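Local structure of lectin (Trichosanthes anguina, 4HR6) at residues I34-G39 against T111-L116; S13-L18 against L105-A110; C19-G24 against V42-T47; R8-S13 against W129-Y134. The protein binds galactosides with its two ricin-type beta-trefoil domains and probably serves as the sugar-recognising chain of a nontoxic homologue of type II ribosome-inactivating proteins. One frame throughout, in Å; residues are numbered along the deposited sequence.

Contact 1. Residues I34-G39 against T111-L116. With AMG (methyl alpha-D-galactopyranoside), chain D.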
loop_
_atom_site.group_PDB
_atom_site.type_symbol
_atom_site.label_atom_id
_atom_site.label_comp_id
_atom_site.label_asym_id
_atom_site.label_seq_id
_atom_site.Cartn_x
_atom_site.Cartn_y
_atom_site.Cartn_z
ATOM N N ILE C 34 -9.940 27.382 -7.124
ATOM C CA ILE C 34 -10.316 27.314 -5.719
ATOM C C ILE C 34 -10.341 25.874 -5.186
ATOM O O ILE C 34 -10.274 24.919 -5.961
ATOM C CB ILE C 34 -11.728 27.914 -5.513
ATOM C CG1 ILE C 34 -12.758 27.219 -6.412
ATOM C CG2 ILE C 34 -11.710 29.409 -5.800
ATOM C CD1 ILE C 34 -14.196 27.454 -6.010
ATOM N N LEU C 35 -10.442 25.739 -3.863
ATOM C CA LEU C 35 -10.935 24.516 -3.245
ATOM C C LEU C 35 -12.449 24.555 -3.282
ATOM O O LEU C 35 -13.035 25.592 -3.018
ATOM C CB LEU C 35 -10.520 24.413 -1.782
ATOM C CG LEU C 35 -9.063 24.193 -1.407
ATOM C CD1 LEU C 35 -9.006 23.955 0.095
ATOM C CD2 LEU C 35 -8.441 23.032 -2.170
ATOM N N TYR C 36 -13.081 23.420 -3.561
ATOM C CA TYR C 36 -14.537 23.340 -3.606
ATOM C C TYR C 36 -14.975 21.890 -3.352
ATOM O O TYR C 36 -14.255 20.968 -3.697
ATOM C CB TYR C 36 -15.041 23.834 -4.974
ATOM C CG TYR C 36 -16.493 24.265 -4.984
ATOM C CD1 TYR C 36 -16.861 25.568 -4.619
ATOM C CD2 TYR C 36 -17.501 23.379 -5.346
ATOM C CE1 TYR C 36 -18.193 25.968 -4.619
ATOM C CE2 TYR C 36 -18.837 23.771 -5.346
ATOM C CZ TYR C 36 -19.175 25.066 -4.983
ATOM O OH TYR C 36 -20.491 25.446 -4.989
ATOM N N PRO C 37 -16.151 21.682 -2.734
ATOM C CA PRO C 37 -16.667 20.326 -2.586
ATOM C C PRO C 37 -16.477 19.468 -3.841
ATOM O O PRO C 37 -16.766 19.928 -4.949
ATOM C CB PRO C 37 -18.155 20.555 -2.319
ATOM C CG PRO C 37 -18.219 21.884 -1.644
ATOM C CD PRO C 37 -16.966 22.651 -1.982
ATOM N N CYS C 38 -15.982 18.243 -3.659
ATOM C CA CYS C 38 -15.725 17.351 -4.777
ATOM C C CYS C 38 -17.029 16.911 -5.385
ATOM O O CYS C 38 -17.976 16.590 -4.675
ATOM C CB CYS C 38 -14.939 16.121 -4.339
ATOM S SG CYS C 38 -13.317 16.515 -3.682
ATOM N N GLY C 39 -17.066 16.918 -6.713
ATOM C CA GLY C 39 -18.209 16.421 -7.467
ATOM C C GLY C 39 -17.755 15.976 -8.842
ATOM O O GLY C 39 -16.560 15.964 -9.135
ATOM N N THR C 111 -11.366 26.809 3.976
ATOM C CA THR C 111 -12.761 27.103 3.655
ATOM C C THR C 111 -13.084 26.943 2.157
ATOM O O THR C 111 -12.235 27.162 1.280
ATOM C CB THR C 111 -13.172 28.515 4.178
ATOM O OG1 THR C 111 -14.590 28.675 4.089
ATOM C CG2 THR C 111 -12.489 29.654 3.401
ATOM N N ARG C 112 -14.321 26.526 1.898
ATOM C CA ARG C 112 -14.911 26.523 0.562
ATOM C C ARG C 112 -14.615 27.836 -0.187
ATOM O O ARG C 112 -14.688 28.920 0.390
ATOM C CB ARG C 112 -16.429 26.305 0.693
ATOM C CG ARG C 112 -17.257 26.625 -0.548
ATOM C CD ARG C 112 -18.737 26.704 -0.216
ATOM N NE ARG C 112 -19.325 25.384 0.015
ATOM C CZ ARG C 112 -20.450 25.153 0.693
ATOM N NH1 ARG C 112 -21.134 26.155 1.244
ATOM N NH2 ARG C 112 -20.894 23.907 0.833
ATOM N N SER C 113 -14.277 27.717 -1.467
ATOM C CA SER C 113 -13.995 28.860 -2.350
ATOM C C SER C 113 -12.711 29.653 -2.026
ATOM O O SER C 113 -12.564 30.789 -2.473
ATOM C CB SER C 113 -15.208 29.808 -2.435
ATOM O OG SER C 113 -16.411 29.099 -2.700
ATOM N N THR C 114 -11.782 29.058 -1.280
ATOM C CA THR C 114 -10.471 29.675 -1.038
ATOM C C THR C 114 -9.627 29.718 -2.308
ATOM O O THR C 114 -9.559 28.736 -3.042
ATOM C CB THR C 114 -9.657 28.881 0.001
ATOM O OG1 THR C 114 -10.358 28.853 1.249
ATOM C CG2 THR C 114 -8.265 29.494 0.198
ATOM N N ASN C 115 -8.958 30.842 -2.545
ATOM C CA ASN C 115 -8.043 30.969 -3.684
ATOM C C ASN C 115 -6.788 30.137 -3.449
ATOM O O ASN C 115 -6.186 30.209 -2.369
ATOM C CB ASN C 115 -7.647 32.436 -3.919
ATOM C CG ASN C 115 -8.825 33.311 -4.330
ATOM O OD1 ASN C 115 -9.858 32.814 -4.780
ATOM N ND2 ASN C 115 -8.671 34.626 -4.175
ATOM N N LEU C 116 -6.407 29.341 -4.452
ATOM C CA LEU C 116 -5.172 28.555 -4.384
ATOM C C LEU C 116 -4.000 29.410 -4.836
ATOM O O LEU C 116 -4.121 30.236 -5.744
ATOM C CB LEU C 116 -5.247 27.280 -5.238
ATOM C CG LEU C 116 -6.384 26.282 -4.969
ATOM C CD1 LEU C 116 -6.066 24.952 -5.643
ATOM C CD2 LEU C 116 -6.630 26.080 -3.482
HETATM C C1 AMG D . -20.310 26.515 -9.596
HETATM C C2 AMG D . -19.521 25.294 -10.071
HETATM C C3 AMG D . -18.525 24.813 -9.012
HETATM C C4 AMG D . -17.682 25.957 -8.441
HETATM C C5 AMG D . -18.527 27.196 -8.106
HETATM C C6 AMG D . -17.647 28.399 -7.765
HETATM C C7 AMG D . -22.558 26.460 -8.749
HETATM O O1 AMG D . -21.182 26.152 -8.514
HETATM O O2 AMG D . -20.434 24.236 -10.383
HETATM O O3 AMG D . -17.656 23.817 -9.575
HETATM O O4 AMG D . -16.640 26.292 -9.365
HETATM O O5 AMG D . -19.395 27.548 -9.194
HETATM O O6 AMG D . -18.248 29.171 -6.718
#

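Contact 2. Residues S13-L18 against L105-A110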
loop_
_atom_site.group_PDB
_atom_site.type_symbol
_atom_site.label_atom_id
_atom_site.label_comp_id
_atom_site.label_asym_id
_atom_site.label_seq_id
_atom_site.Cartn_x
_atom_site.Cartn_y
_atom_site.Cartn_z
ATOM N N SER C 13 -7.396 16.230 -4.931
ATOM C CA SER C 13 -8.021 16.620 -3.674
ATOM C C SER C 13 -6.954 16.928 -2.637
ATOM O O SER C 13 -5.779 16.576 -2.808
ATOM C CB SER C 13 -9.005 15.555 -3.193
ATOM O OG SER C 13 -8.363 14.358 -2.806
ATOM N N GLY C 14 -7.348 17.630 -1.576
ATOM C CA GLY C 14 -6.397 17.986 -0.517
ATOM C C GLY C 14 -7.044 18.501 0.758
ATOM O O GLY C 14 -7.903 17.824 1.357
ATOM N N ARG C 15 -6.615 19.700 1.165
ATOM C CA ARG C 15 -7.125 20.396 2.349
ATOM C C ARG C 15 -8.550 20.038 2.716
ATOM O O ARG C 15 -9.489 20.299 1.952
ATOM C CB ARG C 15 -7.053 21.904 2.117
ATOM C CG ARG C 15 -5.900 22.595 2.809
ATOM C CD ARG C 15 -6.265 23.056 4.213
ATOM N NE ARG C 15 -5.614 24.329 4.509
ATOM C CZ ARG C 15 -5.725 24.999 5.652
ATOM N NH1 ARG C 15 -5.076 26.146 5.795
ATOM N NH2 ARG C 15 -6.467 24.527 6.647
ATOM N N ASP C 16 -8.713 19.422 3.883
ATOM C CA ASP C 16 -10.031 19.052 4.382
ATOM C C ASP C 16 -10.868 18.221 3.397
ATOM O O ASP C 16 -12.091 18.153 3.523
ATOM C CB ASP C 16 -10.789 20.317 4.850
ATOM C CG ASP C 16 -10.436 20.710 6.291
ATOM O OD1 ASP C 16 -11.272 20.458 7.184
ATOM O OD2 ASP C 16 -9.314 21.217 6.538
ATOM N N ALA C 17 -10.202 17.556 2.449
ATOM C CA ALA C 17 -10.861 16.667 1.478
ATOM C C ALA C 17 -11.545 17.402 0.344
ATOM O O ALA C 17 -12.395 16.839 -0.328
ATOM C CB ALA C 17 -11.866 15.742 2.173
ATOM N N LEU C 18 -11.176 18.655 0.128
ATOM C CA LEU C 18 -11.797 19.437 -0.926
ATOM C C LEU C 18 -11.014 19.287 -2.215
ATOM O O LEU C 18 -9.832 18.944 -2.193
ATOM C CB LEU C 18 -11.899 20.906 -0.516
ATOM C CG LEU C 18 -12.907 21.148 0.613
ATOM C CD1 LEU C 18 -12.567 22.418 1.377
ATOM C CD2 LEU C 18 -14.317 21.220 0.058
ATOM N N LEU C 105 2.185 24.250 -4.355
ATOM C CA LEU C 105 0.771 24.566 -4.415
ATOM C C LEU C 105 0.182 24.539 -3.010
ATOM O O LEU C 105 0.389 23.575 -2.261
ATOM C CB LEU C 105 0.041 23.583 -5.336
ATOM C CG LEU C 105 -1.452 23.825 -5.577
ATOM C CD1 LEU C 105 -1.667 25.100 -6.378
ATOM C CD2 LEU C 105 -2.086 22.636 -6.296
ATOM N N THR C 106 -0.546 25.598 -2.657
ATOM C CA THR C 106 -1.026 25.802 -1.291
ATOM C C THR C 106 -2.463 26.289 -1.258
ATOM O O THR C 106 -2.936 26.919 -2.202
ATOM C CB THR C 106 -0.169 26.837 -0.560
ATOM O OG1 THR C 106 1.215 26.552 -0.776
ATOM C CG2 THR C 106 -0.473 26.839 0.947
ATOM N N SER C 107 -3.154 25.969 -0.169
ATOM C CA SER C 107 -4.476 26.500 0.097
ATOM C C SER C 107 -4.477 27.046 1.520
ATOM O O SER C 107 -4.710 26.307 2.476
ATOM C CB SER C 107 -5.543 25.432 -0.078
ATOM O OG SER C 107 -6.827 25.982 0.145
ATOM N N ASN C 108 -4.213 28.351 1.633
ATOM C CA ASN C 108 -4.000 29.034 2.914
ATOM C C ASN C 108 -5.174 28.982 3.896
ATOM O O ASN C 108 -4.966 29.085 5.103
ATOM C CB ASN C 108 -3.611 30.498 2.669
ATOM C CG ASN C 108 -2.181 30.653 2.175
ATOM O OD1 ASN C 108 -1.288 29.905 2.573
ATOM N ND2 ASN C 108 -1.952 31.649 1.322
ATOM N N LYS C 109 -6.394 28.831 3.391
ATOM C CA LYS C 109 -7.568 28.663 4.253
ATOM C C LYS C 109 -8.232 27.313 4.003
ATOM O O LYS C 109 -8.130 26.747 2.913
ATOM C CB LYS C 109 -8.568 29.807 4.043
ATOM C CG LYS C 109 -8.285 31.026 4.911
ATOM C CD LYS C 109 -8.877 32.314 4.344
ATOM C CE LYS C 109 -7.886 33.051 3.447
ATOM N NZ LYS C 109 -8.304 34.453 3.163
ATOM N N ALA C 110 -8.914 26.804 5.024
ATOM C CA ALA C 110 -9.563 25.496 4.944
ATOM C C ALA C 110 -10.971 25.603 4.372
ATOM O O ALA C 110 -11.683 24.602 4.283
ATOM C CB ALA C 110 -9.612 24.846 6.324
#

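Contact 3. Residues C19-G24 against V42-T47. With AMG (methyl alpha-D-galactopyranoside), chain D.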
loop_
_atom_site.group_PDB
_atom_site.type_symbol
_atom_site.label_atom_id
_atom_site.label_comp_id
_atom_site.label_asym_id
_atom_site.label_seq_id
_atom_site.Cartn_x
_atom_site.Cartn_y
_atom_site.Cartn_z
ATOM N N CYS C 19 -11.688 19.576 -3.326
ATOM C CA CYS C 19 -11.135 19.391 -4.661
ATOM C C CYS C 19 -10.695 20.694 -5.334
ATOM O O CYS C 19 -11.305 21.750 -5.146
ATOM C CB CYS C 19 -12.156 18.666 -5.535
ATOM S SG CYS C 19 -12.133 16.878 -5.273
ATOM N N VAL C 20 -9.617 20.590 -6.111
ATOM C CA VAL C 20 -9.132 21.662 -6.954
ATOM C C VAL C 20 -10.138 21.873 -8.103
ATOM O O VAL C 20 -10.541 20.937 -8.805
ATOM C CB VAL C 20 -7.715 21.354 -7.463
ATOM C CG1 VAL C 20 -7.238 22.413 -8.439
ATOM C CG2 VAL C 20 -6.753 21.240 -6.284
ATOM N N ASP C 21 -10.554 23.125 -8.264
ATOM C CA ASP C 21 -11.753 23.467 -9.025
ATOM C C ASP C 21 -11.508 24.841 -9.651
ATOM O O ASP C 21 -11.165 25.796 -8.945
ATOM C CB ASP C 21 -12.962 23.457 -8.069
ATOM C CG ASP C 21 -14.243 23.999 -8.697
ATOM O OD1 ASP C 21 -15.320 23.377 -8.519
ATOM O OD2 ASP C 21 -14.178 25.063 -9.342
ATOM N N VAL C 22 -11.631 24.936 -10.972
ATOM C CA VAL C 22 -11.435 26.230 -11.641
ATOM C C VAL C 22 -12.730 27.042 -11.475
ATOM O O VAL C 22 -13.803 26.615 -11.905
ATOM C CB VAL C 22 -10.920 26.117 -13.112
ATOM C CG1 VAL C 22 -11.537 24.945 -13.855
ATOM C CG2 VAL C 22 -11.136 27.424 -13.871
ATOM N N ALA C 23 -12.606 28.198 -10.817
ATOM C CA ALA C 23 -13.760 28.960 -10.319
ATOM C C ALA C 23 -14.838 29.216 -11.380
ATOM O O ALA C 23 -14.562 29.831 -12.406
ATOM C CB ALA C 23 -13.288 30.279 -9.727
ATOM N N GLY C 24 -16.047 28.704 -11.129
ATOM C CA GLY C 24 -17.225 28.978 -11.959
ATOM C C GLY C 24 -17.251 28.402 -13.368
ATOM O O GLY C 24 -18.187 28.668 -14.127
ATOM N N VAL C 42 -17.084 18.963 -14.734
ATOM C CA VAL C 42 -15.946 18.955 -15.661
ATOM C C VAL C 42 -14.834 19.940 -15.293
ATOM O O VAL C 42 -13.683 19.756 -15.696
ATOM C CB VAL C 42 -16.422 19.225 -17.117
ATOM C CG1 VAL C 42 -16.874 20.677 -17.288
ATOM C CG2 VAL C 42 -15.336 18.868 -18.127
ATOM N N ASN C 43 -15.180 20.985 -14.541
ATOM C CA ASN C 43 -14.181 21.962 -14.062
ATOM C C ASN C 43 -13.360 21.450 -12.864
ATOM O O ASN C 43 -12.473 22.157 -12.362
ATOM C CB ASN C 43 -14.827 23.327 -13.742
ATOM C CG ASN C 43 -15.967 23.232 -12.740
ATOM O OD1 ASN C 43 -16.922 22.476 -12.934
ATOM N ND2 ASN C 43 -15.881 24.016 -11.671
ATOM N N GLN C 44 -13.654 20.226 -12.416
ATOM C CA GLN C 44 -12.816 19.534 -11.418
ATOM C C GLN C 44 -11.991 18.384 -12.001
ATOM O O GLN C 44 -11.199 17.777 -11.286
ATOM C CB GLN C 44 -13.675 19.032 -10.258
ATOM C CG GLN C 44 -14.054 20.145 -9.301
ATOM C CD GLN C 44 -14.890 19.677 -8.135
ATOM O OE1 GLN C 44 -15.102 18.477 -7.941
ATOM N NE2 GLN C 44 -15.377 20.633 -7.345
ATOM N N LYS C 45 -12.178 18.096 -13.289
ATOM C CA LYS C 45 -11.388 17.086 -13.981
ATOM C C LYS C 45 -10.079 17.717 -14.393
ATOM O O LYS C 45 -10.060 18.813 -14.948
ATOM C CB LYS C 45 -12.086 16.570 -15.239
ATOM C CG LYS C 45 -13.521 16.115 -15.054
ATOM C CD LYS C 45 -13.639 14.799 -14.312
ATOM C CE LYS C 45 -15.065 14.266 -14.410
ATOM N NZ LYS C 45 -15.525 13.642 -13.136
ATOM N N TRP C 46 -8.984 17.026 -14.119
ATOM C CA TRP C 46 -7.664 17.479 -14.516
ATOM C C TRP C 46 -6.981 16.386 -15.320
ATOM O O TRP C 46 -7.020 15.202 -14.957
ATOM C CB TRP C 46 -6.842 17.861 -13.291
ATOM C CG TRP C 46 -7.368 19.090 -12.625
ATOM C CD1 TRP C 46 -8.292 19.145 -11.632
ATOM C CD2 TRP C 46 -7.027 20.450 -12.936
ATOM N NE1 TRP C 46 -8.538 20.451 -11.287
ATOM C CE2 TRP C 46 -7.781 21.274 -12.076
ATOM C CE3 TRP C 46 -6.158 21.048 -13.859
ATOM C CZ2 TRP C 46 -7.692 22.678 -12.103
ATOM C CZ3 TRP C 46 -6.065 22.443 -13.885
ATOM C CH2 TRP C 46 -6.830 23.240 -13.006
ATOM N N THR C 47 -6.358 16.809 -16.414
ATOM C CA THR C 47 -5.746 15.910 -17.362
ATOM C C THR C 47 -4.255 16.163 -17.388
ATOM O O THR C 47 -3.813 17.292 -17.618
ATOM C CB THR C 47 -6.363 16.090 -18.760
ATOM O OG1 THR C 47 -7.759 15.794 -18.684
ATOM C CG2 THR C 47 -5.717 15.143 -19.794
HETATM C C1 AMG D . -20.310 26.515 -9.596
HETATM C C2 AMG D . -19.521 25.294 -10.071
HETATM C C3 AMG D . -18.525 24.813 -9.012
HETATM C C4 AMG D . -17.682 25.957 -8.441
HETATM C C5 AMG D . -18.527 27.196 -8.106
HETATM C C6 AMG D . -17.647 28.399 -7.765
HETATM C C7 AMG D . -22.558 26.460 -8.749
HETATM O O1 AMG D . -21.182 26.152 -8.514
HETATM O O2 AMG D . -20.434 24.236 -10.383
HETATM O O3 AMG D . -17.656 23.817 -9.575
HETATM O O4 AMG D . -16.640 26.292 -9.365
HETATM O O5 AMG D . -19.395 27.548 -9.194
HETATM O O6 AMG D . -18.248 29.171 -6.718
HETATM O O HOH W 1 -10.257 17.995 -8.863
#

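Contact 4. Residues R8-S13 against W129-Y134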
loop_
_atom_site.group_PDB
_atom_site.type_symbol
_atom_site.label_atom_id
_atom_site.label_comp_id
_atom_site.label_asym_id
_atom_site.label_seq_id
_atom_site.Cartn_x
_atom_site.Cartn_y
_atom_site.Cartn_z
ATOM N N ARG C 8 -3.803 11.056 -18.797
ATOM C CA ARG C 8 -4.831 10.574 -17.865
ATOM C C ARG C 8 -5.656 11.727 -17.322
ATOM O O ARG C 8 -5.137 12.823 -17.115
ATOM C CB ARG C 8 -4.186 9.842 -16.683
ATOM C CG ARG C 8 -3.940 8.355 -16.897
ATOM C CD ARG C 8 -5.217 7.544 -16.969
ATOM N NE ARG C 8 -6.264 7.969 -16.046
ATOM C CZ ARG C 8 -6.221 7.861 -14.711
ATOM N NH1 ARG C 8 -5.141 7.390 -14.088
ATOM N NH2 ARG C 8 -7.259 8.269 -13.989
ATOM N N THR C 9 -6.928 11.450 -17.060
ATOM C CA THR C 9 -7.837 12.434 -16.498
ATOM C C THR C 9 -8.274 11.972 -15.122
ATOM O O THR C 9 -8.828 10.887 -14.981
ATOM C CB THR C 9 -9.051 12.627 -17.429
ATOM O OG1 THR C 9 -8.582 13.210 -18.643
ATOM C CG2 THR C 9 -10.085 13.537 -16.825
ATOM N N THR C 10 -8.017 12.791 -14.106
ATOM C CA THR C 10 -8.359 12.432 -12.714
ATOM C C THR C 10 -8.793 13.667 -11.887
ATOM O O THR C 10 -9.031 14.741 -12.454
ATOM C CB THR C 10 -7.155 11.728 -12.061
ATOM O OG1 THR C 10 -7.519 11.194 -10.782
ATOM C CG2 THR C 10 -5.995 12.674 -11.919
ATOM N N ARG C 11 -8.904 13.509 -10.563
ATOM C CA ARG C 11 -9.125 14.650 -9.659
ATOM C C ARG C 11 -7.902 14.902 -8.795
ATOM O O ARG C 11 -7.015 14.046 -8.659
ATOM C CB ARG C 11 -10.351 14.435 -8.770
ATOM C CG ARG C 11 -11.673 14.460 -9.524
ATOM C CD ARG C 11 -12.613 13.357 -9.082
ATOM N NE ARG C 11 -13.738 13.847 -8.312
ATOM C CZ ARG C 11 -14.579 13.085 -7.620
ATOM N NH1 ARG C 11 -14.429 11.770 -7.569
ATOM N NH2 ARG C 11 -15.579 13.658 -6.957
ATOM N N ILE C 12 -7.846 16.112 -8.248
ATOM C CA ILE C 12 -6.824 16.484 -7.283
ATOM C C ILE C 12 -7.567 16.949 -6.042
ATOM O O ILE C 12 -8.321 17.925 -6.102
ATOM C CB ILE C 12 -5.923 17.608 -7.802
ATOM C CG1 ILE C 12 -5.423 17.277 -9.205
ATOM C CG2 ILE C 12 -4.748 17.838 -6.858
ATOM C CD1 ILE C 12 -4.487 18.313 -9.781
ATOM N N SER C 13 -7.396 16.230 -4.931
ATOM C CA SER C 13 -8.021 16.620 -3.674
ATOM C C SER C 13 -6.954 16.928 -2.637
ATOM O O SER C 13 -5.779 16.576 -2.808
ATOM C CB SER C 13 -9.005 15.555 -3.193
ATOM O OG SER C 13 -8.363 14.358 -2.806
ATOM N N TRP C 129 -1.430 17.104 -1.247
ATOM C CA TRP C 129 -2.464 16.794 -2.241
ATOM C C TRP C 129 -2.453 15.317 -2.629
ATOM O O TRP C 129 -1.407 14.698 -2.645
ATOM C CB TRP C 129 -2.245 17.643 -3.496
ATOM C CG TRP C 129 -2.116 19.093 -3.219
ATOM C CD1 TRP C 129 -0.960 19.797 -3.059
ATOM C CD2 TRP C 129 -3.180 20.020 -3.065
ATOM N NE1 TRP C 129 -1.242 21.111 -2.814
ATOM C CE2 TRP C 129 -2.602 21.276 -2.809
ATOM C CE3 TRP C 129 -4.577 19.910 -3.113
ATOM C CZ2 TRP C 129 -3.364 22.421 -2.602
ATOM C CZ3 TRP C 129 -5.342 21.049 -2.908
ATOM C CH2 TRP C 129 -4.730 22.293 -2.660
ATOM N N ARG C 130 -3.638 14.792 -2.932
ATOM C CA ARG C 130 -3.829 13.473 -3.511
ATOM C C ARG C 130 -4.297 13.595 -4.962
ATOM O O ARG C 130 -5.430 14.046 -5.235
ATOM C CB ARG C 130 -4.885 12.683 -2.742
ATOM C CG ARG C 130 -5.084 11.273 -3.284
ATOM C CD ARG C 130 -6.399 10.685 -2.801
ATOM N NE ARG C 130 -6.386 10.422 -1.363
ATOM C CZ ARG C 130 -7.449 10.069 -0.651
ATOM N NH1 ARG C 130 -8.638 9.940 -1.227
ATOM N NH2 ARG C 130 -7.326 9.868 0.662
ATOM N N VAL C 131 -3.435 13.167 -5.876
ATOM C CA VAL C 131 -3.805 13.047 -7.283
ATOM C C VAL C 131 -4.416 11.675 -7.482
ATOM O O VAL C 131 -3.755 10.663 -7.302
ATOM C CB VAL C 131 -2.582 13.194 -8.187
ATOM C CG1 VAL C 131 -2.979 13.014 -9.643
ATOM C CG2 VAL C 131 -1.930 14.539 -7.947
ATOM N N GLY C 132 -5.688 11.643 -7.822
ATOM C CA GLY C 132 -6.409 10.402 -7.899
ATOM C C GLY C 132 -7.889 10.659 -7.873
ATOM O O GLY C 132 -8.341 11.705 -7.402
ATOM N N ASN C 133 -8.649 9.695 -8.368
ATOM C CA ASN C 133 -10.061 9.897 -8.619
ATOM C C ASN C 133 -10.922 9.535 -7.426
ATOM O O ASN C 133 -12.088 9.931 -7.355
ATOM C CB ASN C 133 -10.498 9.094 -9.837
ATOM C CG ASN C 133 -11.867 9.511 -10.340
ATOM O OD1 ASN C 133 -12.140 10.702 -10.511
ATOM N ND2 ASN C 133 -12.744 8.536 -10.560
ATOM N N TYR C 134 -10.360 8.781 -6.484
ATOM C CA TYR C 134 -11.070 8.492 -5.240
ATOM C C TYR C 134 -10.676 9.564 -4.230
ATOM O O TYR C 134 -9.532 9.588 -3.775
ATOM C CB TYR C 134 -10.713 7.095 -4.742
ATOM C CG TYR C 134 -11.527 6.611 -3.583
ATOM C CD1 TYR C 134 -12.751 5.997 -3.784
ATOM C CD2 TYR C 134 -11.065 6.757 -2.281
ATOM C CE1 TYR C 134 -13.498 5.540 -2.716
ATOM C CE2 TYR C 134 -11.807 6.314 -1.210
ATOM C CZ TYR C 134 -13.010 5.707 -1.430
ATOM O OH TYR C 134 -13.732 5.262 -0.361
HETATM O O HOH W 2 -7.762 12.991 -5.029
#

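Contact 1. Residues I34-G39 against T111-L116
Leu35 turns both of its backbone polar groups to the loop 111-116. Its N donates to Thr114 O at 3.2 Å, and its carbonyl oxygen accepts Ser113 N at 2.9 Å. Thr111 to Thr114 form a type II beta turn, in which Ser113 takes the positive phi (68°) often given to glycine; a small residue suits the place. Thr114 O also receives a CA-H...O contact from Ile34 CA, 3.1 Å away.

The apolar contacts lie beside these bonds. Leu35 and Leu116 cross at about a right angle, with Leu35 CG 3.7 Å from Leu116 CD2. Ile34 carries CG1 between the backbone N and carbonyl carbon (chi1 56°); CD1, extended beyond it (chi2 164°), lies 3.9 Å from Ser113 CA and 4.0 Å from C6 of the galactoside.

Tyr36 supplies the flat surface of the sugar site. AMG C4 sits 3.7 Å above the centre of its ring, Pro37 CD lies toward the rim of the opposite face, and Ser113 OG approaches the ring edge. Arg112 runs across Pro37.

Strand 33-36 is thus held between this loop and its antiparallel neighbour 19-22, to which the Cys38-Cys19 disulfide also ties it.

Contact 2. Residues S13-L18 against L105-A110
Arg15 reaches from the loop between strands 7-13 and 19-22 to the carbonyl of Ser107, after strand 103-106. It lies in a tight turn of this beta-trefoil closed by a G1 beta bulge, in which Ala17 and Leu18 both face Gly14; Gly14 N bonds to Leu18 O, while Ala17 takes the positive phi that glycine usually fills.

The tight part is the buried arginine. Bends at chi2 and chi3 (-89° and -144°) fold the chain toward Ser107, whose carbonyl oxygen accepts Arg15 NE at 3.0 Å. The C=O...N angle of 171° makes the approach almost head-on, and Arg15 NH1 adds a weak bond to the same oxygen at 3.3 Å. The peptide between Lys109 and Ala110 lies over one face of the guanidinium, its Ala110 N 3.6 Å above the centre. A small residue suits position 110, since Ala110 CB comes within 3.2 Å of Arg15 NH2. Ser107 braces its own loop by donating from OG to Lys109 O.

Toward solvent the contact thins out. Asn108 and Lys109 are exposed and start their side chains away from the loop 13-18; Asn108 ND2 turns instead to Glu119. Asp16 adds little more than an approach of OD2 to Ala110 CB at 3.6 Å, and Leu18 touches the same residue with a single methyl, CD1, 3.7 Å from Ala110 O.

Contact 3. Residues C19-G24 against V42-T47
Val22 N donates to Asn43 O at 3.2 Å in a nearly straight bond (170°), where strand 19-22 meets the loop leading into strand 46-49. The touching parts run 112° apart, so the backbones come together at this point instead of pairing along their length.

Side chains extend the junction. Trp46 NE1 points in its ring plane to Val20 O, 3.2 Å away, approaching from above the carbonyl plane, while Val20 CG1 packs 3.7 Å from Trp46 CZ2. A water lies within hydrogen-bonding distance of Val20 O and Gln44 O.

Asp21 holds CG anti to its backbone N (chi1 171°), and both carboxylate oxygens serve the galactoside: OD1 accepts AMG O3 at 2.6 Å and OD2 accepts AMG O4 at 2.8 Å. Gln44, whose OE1 accepts Gly39 N and whose NE2 also bonds Pro37 O, donates from NE2 to the anti lone pair of Asp21 OD1 at 3.0 Å. Asn43 ND2 bonds AMG O3 at 2.8 Å and reaches Asp21 OD2 only weakly.

O3 and O4 therefore each donate a hydrogen bond to the carboxylate and accept one from an N-H, O4 from Gly24 N at 3.0 Å. That pattern suits an ionised Asp21 and reads the axial O4 that distinguishes galactose from glucose.

Contact 4. Residues R8-S13 against W129-Y134
Arg11 sets CG beside its backbone N (chi1 -69°); the chain bends at chi2 and chi3, and NH1 donates to Asn133 O at 3.0 Å. Asn133 swings CG anti to its own N (chi1 -167°), and its OD1 comes 3.1 Å from Arg11 CD, so one residue meets the arginine with both backbone and side chain. Ser13 tucks OG between its N and carbonyl carbon (chi1 68°), within 2.7 Å of water 2, to which it donates; this OG also hydrogen-bonds Ser177 OG.

Between these groups runs a short antiparallel pairing. Ser13 and Arg130 form the hydrogen-bonded pair, Ser13 N to Arg130 O at 3.0 Å and Arg130 N to Ser13 O at 2.8 Å; Ile12 and Val131 are the non-hydrogen-bonded pair beside it. Gly132 N continues to Arg11 O at 2.9 Å, its extended backbone at positive phi suiting glycine. Ile12 and Val131 point to the same face, where Ile12 CG2 meets Trp129 CB, and Thr10 CG2 packs 3.8 Å from Val131 CG1.

Strand 130-131 thus closes one edge of the sheet, with a neighbouring chain beyond it: Asp184 of that chain bonds Asn133 N and forms a salt bridge with Arg8. Arg130 NH1 bonds Tyr134 O and Gln136 O, tying the guanidinium to the chain after the strand. Water 2 donates hydrogen bonds to Arg130 O, which also takes Ser13 N, and to Gly132 O, so both buried carbonyls are satisfied where the pairing ends.

Overall arrangement
All four contacts belong to the N-terminal trefoil unit, and contacts 1 and 3 both line its galactoside site. Their centres are 10 Å apart, joined by the Cys38 SG-Cys19 SG disulfide (2.0 Å) and the probable hydrogen bond from Ile34 N to Asp21 O (2.7 Å). Contact 2 packs against contact 1, centres 7 Å apart, through Leu35 against Arg15 and Ser107. Contact 4 encloses the others in sequence, pairing strand 7-13 with strand 130-131; its Trp129 reaches Leu105 O with NE1 at 3.0 Å and packs on Leu35, Leu116 and Val20. It lies farther from the sugar, with the Arg11 side chain about 11 Å from the ligand.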